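Local coordinates for indole-3-acetic acid-amido synthetase GH3.15 (Arabidopsis thaliana, PDB 6E1Q), which catalyses the ATP-dependent conjugation of indole-3-butyric acid, an auxin precursor, to glutamine and possibly cysteine, and accepts the herbicide 4-(2,4-dichlorophenoxy)butanoate, at residues Lys140-Phe146 against Leu181-Ala187; Arg214-Ala220 against Ile297-Ile301. One frame throughout, in Å; residues are numbered along the deposited sequence.

Contact 1 (Lys140-Phe146 against Leu181-Ala187); sequences KSLIFYF and LQVSPHA. With CFA ((2,4-dichlorophenoxy)acetic acid), chain C.
Leu142 and Gln182 pair in parallel, strand 140-143 running at 20° to strand 181-183 in the GH3 N-terminal domain. Gln182 is held through both backbone polar atoms, spanning Leu142: its N donates to Ser141 O (2.8 Å), reaching it from above the carbonyl plane, and its O accepts from Ile143 N (3.0 Å), to which Leu142 CA adds a CA-H...O contact. Beyond the strands, Ser184 OG takes over the backbone's role, donating to Tyr145 O in the carbonyl plane (3.2 Å) and accepting a weak bond from His186 N within the type I turn from Ser184 to Ala187.

Apolar contacts flank these bonds. On one face of the strand pair Leu142 CD1 meets Gln182 CG at 3.6 Å, the two side chains crossing obliquely. On the other, Leu181 CD2 touches Ser141 CB and Ile143 CD1. Near the turn, Ala187 CB packs beside Tyr145 CD2 and Ala187 O lies near the plane of the ring at its edge; Tyr145 OH bonds to Thr161.

Ile143, on the Leu181 face, and Tyr145, in the loop beyond, touch the ligand. With CG1 of Ile143 opposite its carbonyl carbon (chi1 -73°), the two branches divide the bound (2,4-dichlorophenoxy)acetic acid: Ile143 CD1 lies 3.4 Å from carboxylate atom O1, and Ile143 CG2 lies 3.5 Å from ring atom C5'. Tyr145 CD1 is 3.5 Å from chlorine CL4. Replacing Ile143 with an alanine removes both branches and would probably open a gap beside the phenoxy ring, with Leu181 CD2 losing one of its apolar neighbours.

Gln182 OE1, buried without a partner in the model, sits 3.9 Å from Lys140 NZ. The polar bonding here is thus mainly backbone work, while the side chains facing the ligand offer a largely apolar surface suited to a chlorinated ring.

Contact 2 (Arg214-Ala220 against Ile297-Ile301); sequences RLGAPFA and IESII. With CFA ((2,4-dichlorophenoxy)acetic acid), chain C.
Glu298 is gripped by Leu215 and Ala217, the tight part of the contact: Glu298 N donates to Leu215 O (2.8 Å, 172° at the hydrogen), and Glu298 O accepts from Ala217 N. On the buried face away from the ligand, Leu215 CD1 and Ile297 CG1 lie side by side. Ser299 CB presses to 3.3 Å from Ala217 O. Between Gly216 and Phe219 the register slips by one, a beta bulge in the parallel pair, after which Ile300 N donates to Pro218 O and Ile300 O accepts from Ala220 N. The bulged corner lines a pocket for bound (2,4-dichlorophenoxy)acetic acid in this ANL-clan adenylating domain: Pro218 CG lies 3.3 Å from chlorine CL4, and side-chain-less Gly216 brings its CA to 3.2 Å from ligand O2. Glu298 CG, opposite the backbone N (chi1 171°), lies 3.3 Å from ether oxygen O1'; a bend at chi2 (76°) turns the carboxylate to Thr322 and Ser324. Arg214, bonded through NE to Ser141, carries ligand O1 over one guanidinium face, NH2 being 2.8 Å away. The looser, partly exposed side is that of Ile300, whose CD1 lies at the edge of the Phe219 ring, 4.0 Å from its CD1, while Pro218 CB covers one ring face.

Following the chain from the N terminus, strand 140-143 leads out through helix 162-172 and returns as strand 181-183, where contact 1 closes a loop of 34 residues. Helix 194-207 then carries the chain to strand 212-217, where segment 214-220 opens contact 2, which closes on 297-301 after 76 intervening, largely helical residues. The two loops follow in series, neither nesting nor crossing. They join laterally, because strands 140-143 and 212-217 are neighbours: Phe144 N lies 2.8 Å from Gly216 O, a probable hydrogen bond, and Tyr145 packs on Pro218. Together the contacts align four parallel strands, 181-183, 140-143, 212-217 and 297-298, beside the same ligand.

Contact 1 (Lys140-Phe146 against Leu181-Ala187)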
loop_
_atom_site.group_PDB
_atom_site.type_symbol
_atom_site.label_atom_id
_atom_site.label_comp_id
_atom_site.label_asym_id
_atom_site.label_seq_id
_atom_site.Cartn_x
_atom_site.Cartn_y
_atom_site.Cartn_z
ATOM N N LYS A 140 -7.651 -6.967 -20.274
ATOM C CA LYS A 140 -8.228 -6.580 -18.990
ATOM C C LYS A 140 -7.179 -6.554 -17.871
ATOM O O LYS A 140 -6.120 -7.185 -17.947
ATOM C CB LYS A 140 -9.360 -7.525 -18.586
ATOM C CG LYS A 140 -10.680 -7.259 -19.285
ATOM C CD LYS A 140 -11.412 -8.560 -19.496
ATOM C CE LYS A 140 -12.883 -8.341 -19.781
ATOM N NZ LYS A 140 -13.641 -9.552 -19.370
ATOM N N SER A 141 -7.507 -5.811 -16.817
ATOM C CA SER A 141 -6.715 -5.750 -15.594
ATOM C C SER A 141 -7.326 -6.718 -14.592
ATOM O O SER A 141 -8.457 -6.522 -14.138
ATOM C CB SER A 141 -6.680 -4.329 -15.027
ATOM O OG SER A 141 -5.953 -3.458 -15.867
ATOM N N LEU A 142 -6.587 -7.765 -14.257
ATOM C CA LEU A 142 -7.005 -8.708 -13.227
ATOM C C LEU A 142 -6.540 -8.165 -11.884
ATOM O O LEU A 142 -5.334 -8.038 -11.648
ATOM C CB LEU A 142 -6.420 -10.090 -13.498
ATOM C CG LEU A 142 -6.686 -11.206 -12.488
ATOM C CD1 LEU A 142 -8.196 -11.497 -12.373
ATOM C CD2 LEU A 142 -5.922 -12.451 -12.924
ATOM N N ILE A 143 -7.489 -7.818 -11.019
ATOM C CA ILE A 143 -7.204 -7.109 -9.780
ATOM C C ILE A 143 -7.522 -8.047 -8.632
ATOM O O ILE A 143 -8.664 -8.489 -8.476
ATOM C CB ILE A 143 -7.999 -5.795 -9.681
ATOM C CG1 ILE A 143 -7.422 -4.756 -10.651
ATOM C CG2 ILE A 143 -7.955 -5.236 -8.276
ATOM C CD1 ILE A 143 -8.363 -3.613 -10.934
ATOM N N PHE A 144 -6.505 -8.365 -7.843
ATOM C CA PHE A 144 -6.660 -9.248 -6.700
ATOM C C PHE A 144 -7.033 -8.378 -5.513
ATOM O O PHE A 144 -6.195 -7.699 -4.928
ATOM C CB PHE A 144 -5.389 -10.050 -6.460
ATOM C CG PHE A 144 -5.037 -10.952 -7.608
ATOM C CD1 PHE A 144 -5.849 -12.019 -7.931
ATOM C CD2 PHE A 144 -3.914 -10.715 -8.373
ATOM C CE1 PHE A 144 -5.541 -12.855 -8.984
ATOM C CE2 PHE A 144 -3.596 -11.544 -9.431
ATOM C CZ PHE A 144 -4.420 -12.624 -9.730
ATOM N N TYR A 145 -8.305 -8.405 -5.159
ATOM C CA TYR A 145 -8.810 -7.558 -4.097
ATOM C C TYR A 145 -10.135 -8.142 -3.680
ATOM O O TYR A 145 -10.974 -8.414 -4.541
ATOM C CB TYR A 145 -9.022 -6.113 -4.566
ATOM C CG TYR A 145 -9.441 -5.209 -3.422
ATOM C CD1 TYR A 145 -8.488 -4.659 -2.582
ATOM C CD2 TYR A 145 -10.783 -4.935 -3.161
ATOM C CE1 TYR A 145 -8.842 -3.844 -1.535
ATOM C CE2 TYR A 145 -11.153 -4.118 -2.090
ATOM C CZ TYR A 145 -10.169 -3.582 -1.281
ATOM O OH TYR A 145 -10.468 -2.765 -0.212
ATOM N N PHE A 146 -10.340 -8.316 -2.382
ATOM C CA PHE A 146 -11.697 -8.606 -1.955
ATOM C C PHE A 146 -11.898 -8.104 -0.532
ATOM O O PHE A 146 -10.943 -7.894 0.213
ATOM C CB PHE A 146 -12.046 -10.096 -2.107
ATOM C CG PHE A 146 -11.006 -11.043 -1.579
ATOM C CD1 PHE A 146 -10.894 -11.288 -0.217
ATOM C CD2 PHE A 146 -10.172 -11.730 -2.452
ATOM C CE1 PHE A 146 -9.955 -12.186 0.269
ATOM C CE2 PHE A 146 -9.224 -12.627 -1.969
ATOM C CZ PHE A 146 -9.117 -12.853 -0.608
ATOM N N LEU A 181 -12.154 -4.319 -16.705
ATOM C CA LEU A 181 -11.550 -4.809 -15.477
ATOM C C LEU A 181 -12.017 -6.228 -15.206
ATOM O O LEU A 181 -13.200 -6.545 -15.367
ATOM C CB LEU A 181 -11.908 -3.930 -14.274
ATOM C CG LEU A 181 -11.487 -2.461 -14.258
ATOM C CD1 LEU A 181 -11.967 -1.812 -12.963
ATOM C CD2 LEU A 181 -9.977 -2.314 -14.422
ATOM N N GLN A 182 -11.084 -7.083 -14.804
ATOM C CA GLN A 182 -11.416 -8.397 -14.261
ATOM C C GLN A 182 -11.268 -8.295 -12.751
ATOM O O GLN A 182 -10.157 -8.345 -12.210
ATOM C CB GLN A 182 -10.534 -9.500 -14.833
ATOM C CG GLN A 182 -11.043 -10.876 -14.487
ATOM C CD GLN A 182 -12.427 -11.106 -15.033
ATOM O OE1 GLN A 182 -12.588 -11.465 -16.198
ATOM N NE2 GLN A 182 -13.442 -10.886 -14.200
ATOM N N VAL A 183 -12.388 -8.141 -12.067
ATOM C CA VAL A 183 -12.368 -7.935 -10.632
ATOM C C VAL A 183 -13.277 -8.975 -9.996
ATOM O O VAL A 183 -14.311 -9.349 -10.565
ATOM C CB VAL A 183 -12.785 -6.493 -10.258
ATOM C CG1 VAL A 183 -14.258 -6.228 -10.557
ATOM C CG2 VAL A 183 -12.417 -6.185 -8.831
ATOM N N SER A 184 -12.866 -9.466 -8.833
ATOM C CA SER A 184 -13.606 -10.515 -8.159
ATOM C C SER A 184 -15.035 -10.057 -7.861
ATOM O O SER A 184 -15.289 -8.863 -7.667
ATOM C CB SER A 184 -12.897 -10.910 -6.867
ATOM O OG SER A 184 -13.353 -10.147 -5.768
ATOM N N PRO A 185 -15.991 -10.989 -7.827
ATOM C CA PRO A 185 -17.342 -10.624 -7.371
ATOM C C PRO A 185 -17.346 -10.021 -5.974
ATOM O O PRO A 185 -18.298 -9.312 -5.617
ATOM C CB PRO A 185 -18.099 -11.960 -7.418
ATOM C CG PRO A 185 -17.017 -13.015 -7.294
ATOM C CD PRO A 185 -15.843 -12.441 -8.037
ATOM N N HIS A 186 -16.290 -10.254 -5.189
ATOM C CA HIS A 186 -16.212 -9.818 -3.805
ATOM C C HIS A 186 -15.312 -8.605 -3.606
ATOM O O HIS A 186 -14.898 -8.334 -2.476
ATOM C CB HIS A 186 -15.742 -10.969 -2.924
ATOM C CG HIS A 186 -16.626 -12.168 -2.994
ATOM N ND1 HIS A 186 -17.940 -12.140 -2.584
ATOM C CD2 HIS A 186 -16.394 -13.424 -3.440
ATOM C CE1 HIS A 186 -18.479 -13.331 -2.766
ATOM N NE2 HIS A 186 -17.562 -14.130 -3.282
ATOM N N ALA A 187 -15.004 -7.869 -4.674
ATOM C CA ALA A 187 -14.377 -6.564 -4.493
ATOM C C ALA A 187 -15.367 -5.537 -3.957
ATOM O O ALA A 187 -14.967 -4.595 -3.264
ATOM C CB ALA A 187 -13.777 -6.074 -5.804
HETATM C C1 CFA C . -4.691 -1.821 -11.404
HETATM C C2 CFA C . -4.566 -0.424 -10.800
HETATM C "C1'" CFA C . -4.544 -1.061 -8.500
HETATM C "C2'" CFA C . -3.903 -1.166 -7.273
HETATM C "C3'" CFA C . -4.554 -1.752 -6.216
HETATM C "C4'" CFA C . -5.828 -2.231 -6.381
HETATM C "C5'" CFA C . -6.482 -2.132 -7.585
HETATM CL CL3 CFA C . -2.245 -0.568 -6.995
HETATM C "C6'" CFA C . -5.836 -1.541 -8.643
HETATM O O1 CFA C . -5.606 -2.071 -12.230
HETATM O O2 CFA C . -3.893 -2.720 -11.052
HETATM O "O1'" CFA C . -3.882 -0.465 -9.579
HETATM CL CL4 CFA C . -6.632 -2.984 -5.003
#

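Contact 2 (Arg214-Ala220 against Ile297-Ile301)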
loop_
_atom_site.group_PDB
_atom_site.type_symbol
_atom_site.label_atom_id
_atom_site.label_comp_id
_atom_site.label_asym_id
_atom_site.label_seq_id
_atom_site.Cartn_x
_atom_site.Cartn_y
_atom_site.Cartn_z
ATOM N N ARG A 214 -2.917 -7.011 -17.537
ATOM C CA ARG A 214 -2.229 -6.436 -16.396
ATOM C C ARG A 214 -2.713 -7.137 -15.147
ATOM O O ARG A 214 -3.884 -7.512 -15.056
ATOM C CB ARG A 214 -2.475 -4.921 -16.311
ATOM C CG ARG A 214 -2.408 -4.296 -14.921
ATOM C CD ARG A 214 -2.445 -2.755 -15.021
ATOM N NE ARG A 214 -3.803 -2.239 -14.841
ATOM C CZ ARG A 214 -4.121 -0.956 -14.709
ATOM N NH1 ARG A 214 -3.179 -0.026 -14.726
ATOM N NH2 ARG A 214 -5.392 -0.606 -14.563
ATOM N N LEU A 215 -1.799 -7.318 -14.201
ATOM C CA LEU A 215 -2.115 -7.837 -12.880
ATOM C C LEU A 215 -2.014 -6.697 -11.879
ATOM O O LEU A 215 -1.076 -5.898 -11.936
ATOM C CB LEU A 215 -1.149 -8.953 -12.485
ATOM C CG LEU A 215 -0.954 -10.127 -13.462
ATOM C CD1 LEU A 215 0.130 -11.053 -12.930
ATOM C CD2 LEU A 215 -2.258 -10.900 -13.687
ATOM N N GLY A 216 -2.978 -6.622 -10.970
ATOM C CA GLY A 216 -2.997 -5.571 -9.971
ATOM C C GLY A 216 -3.388 -6.106 -8.613
ATOM O O GLY A 216 -4.126 -7.090 -8.489
ATOM N N ALA A 217 -2.882 -5.432 -7.592
ATOM C CA ALA A 217 -3.244 -5.681 -6.205
ATOM C C ALA A 217 -2.820 -4.468 -5.406
ATOM O O ALA A 217 -2.012 -3.664 -5.878
ATOM C CB ALA A 217 -2.573 -6.956 -5.670
ATOM N N PRO A 218 -3.337 -4.303 -4.190
ATOM C CA PRO A 218 -2.912 -3.132 -3.404
ATOM C C PRO A 218 -1.403 -3.056 -3.193
ATOM O O PRO A 218 -0.796 -2.008 -3.461
ATOM C CB PRO A 218 -3.678 -3.302 -2.082
ATOM C CG PRO A 218 -4.863 -4.172 -2.435
ATOM C CD PRO A 218 -4.363 -5.112 -3.495
ATOM N N PHE A 219 -0.773 -4.135 -2.739
ATOM C CA PHE A 219 0.637 -4.124 -2.356
ATOM C C PHE A 219 1.421 -5.233 -3.052
ATOM O O PHE A 219 0.866 -6.267 -3.427
ATOM C CB PHE A 219 0.806 -4.318 -0.848
ATOM C CG PHE A 219 -0.224 -3.614 -0.014
ATOM C CD1 PHE A 219 -0.417 -2.248 -0.128
ATOM C CD2 PHE A 219 -0.965 -4.314 0.928
ATOM C CE1 PHE A 219 -1.350 -1.590 0.662
ATOM C CE2 PHE A 219 -1.903 -3.663 1.730
ATOM C CZ PHE A 219 -2.095 -2.304 1.596
ATOM N N ALA A 220 2.742 -5.026 -3.160
ATOM C CA ALA A 220 3.634 -6.104 -3.593
ATOM C C ALA A 220 3.385 -7.392 -2.804
ATOM O O ALA A 220 3.298 -8.478 -3.382
ATOM C CB ALA A 220 5.096 -5.671 -3.449
ATOM N N ILE A 297 2.756 -5.545 -13.708
ATOM C CA ILE A 297 2.225 -5.920 -12.413
ATOM C C ILE A 297 2.194 -4.653 -11.584
ATOM O O ILE A 297 3.250 -4.117 -11.235
ATOM C CB ILE A 297 3.073 -6.994 -11.733
ATOM C CG1 ILE A 297 3.033 -8.286 -12.545
ATOM C CG2 ILE A 297 2.604 -7.171 -10.274
ATOM C CD1 ILE A 297 4.131 -9.247 -12.182
ATOM N N GLU A 298 0.989 -4.191 -11.256
ATOM C CA GLU A 298 0.767 -2.889 -10.644
ATOM C C GLU A 298 0.451 -3.085 -9.170
ATOM O O GLU A 298 -0.504 -3.796 -8.828
ATOM C CB GLU A 298 -0.377 -2.155 -11.357
ATOM C CG GLU A 298 -0.830 -0.879 -10.646
ATOM C CD GLU A 298 0.134 0.296 -10.847
ATOM O OE1 GLU A 298 0.701 0.432 -11.949
ATOM O OE2 GLU A 298 0.339 1.076 -9.892
ATOM N N SER A 299 1.256 -2.470 -8.297
ATOM C CA SER A 299 1.006 -2.482 -6.855
ATOM C C SER A 299 1.953 -1.502 -6.184
ATOM O O SER A 299 2.918 -1.028 -6.787
ATOM C CB SER A 299 1.211 -3.876 -6.251
ATOM O OG SER A 299 2.603 -4.205 -6.257
ATOM N N ILE A 300 1.693 -1.241 -4.907
ATOM C CA ILE A 300 2.616 -0.429 -4.121
ATOM C C ILE A 300 3.883 -1.241 -3.862
ATOM O O ILE A 300 3.829 -2.356 -3.327
ATOM C CB ILE A 300 1.954 0.041 -2.823
ATOM C CG1 ILE A 300 0.809 0.999 -3.173
ATOM C CG2 ILE A 300 2.978 0.720 -1.910
ATOM C CD1 ILE A 300 -0.109 1.285 -2.006
ATOM N N ILE A 301 5.032 -0.689 -4.268
ATOM C CA ILE A 301 6.333 -1.319 -4.106
ATOM C C ILE A 301 7.321 -0.413 -3.381
ATOM O O ILE A 301 8.519 -0.679 -3.397
ATOM C CB ILE A 301 6.920 -1.756 -5.464
ATOM C CG1 ILE A 301 7.061 -0.536 -6.393
ATOM C CG2 ILE A 301 6.104 -2.882 -6.071
ATOM C CD1 ILE A 301 7.345 -0.882 -7.863
HETATM C C1 CFA C . -4.691 -1.821 -11.404
HETATM C C2 CFA C . -4.566 -0.424 -10.800
HETATM C "C1'" CFA C . -4.544 -1.061 -8.500
HETATM C "C2'" CFA C . -3.903 -1.166 -7.273
HETATM C "C3'" CFA C . -4.554 -1.752 -6.216
HETATM C "C4'" CFA C . -5.828 -2.231 -6.381
HETATM C "C5'" CFA C . -6.482 -2.132 -7.585
HETATM CL CL3 CFA C . -2.245 -0.568 -6.995
HETATM C "C6'" CFA C . -5.836 -1.541 -8.643
HETATM O O1 CFA C . -5.606 -2.071 -12.230
HETATM O O2 CFA C . -3.893 -2.720 -11.052
HETATM O "O1'" CFA C . -3.882 -0.465 -9.579
HETATM CL CL4 CFA C . -6.632 -2.984 -5.003
#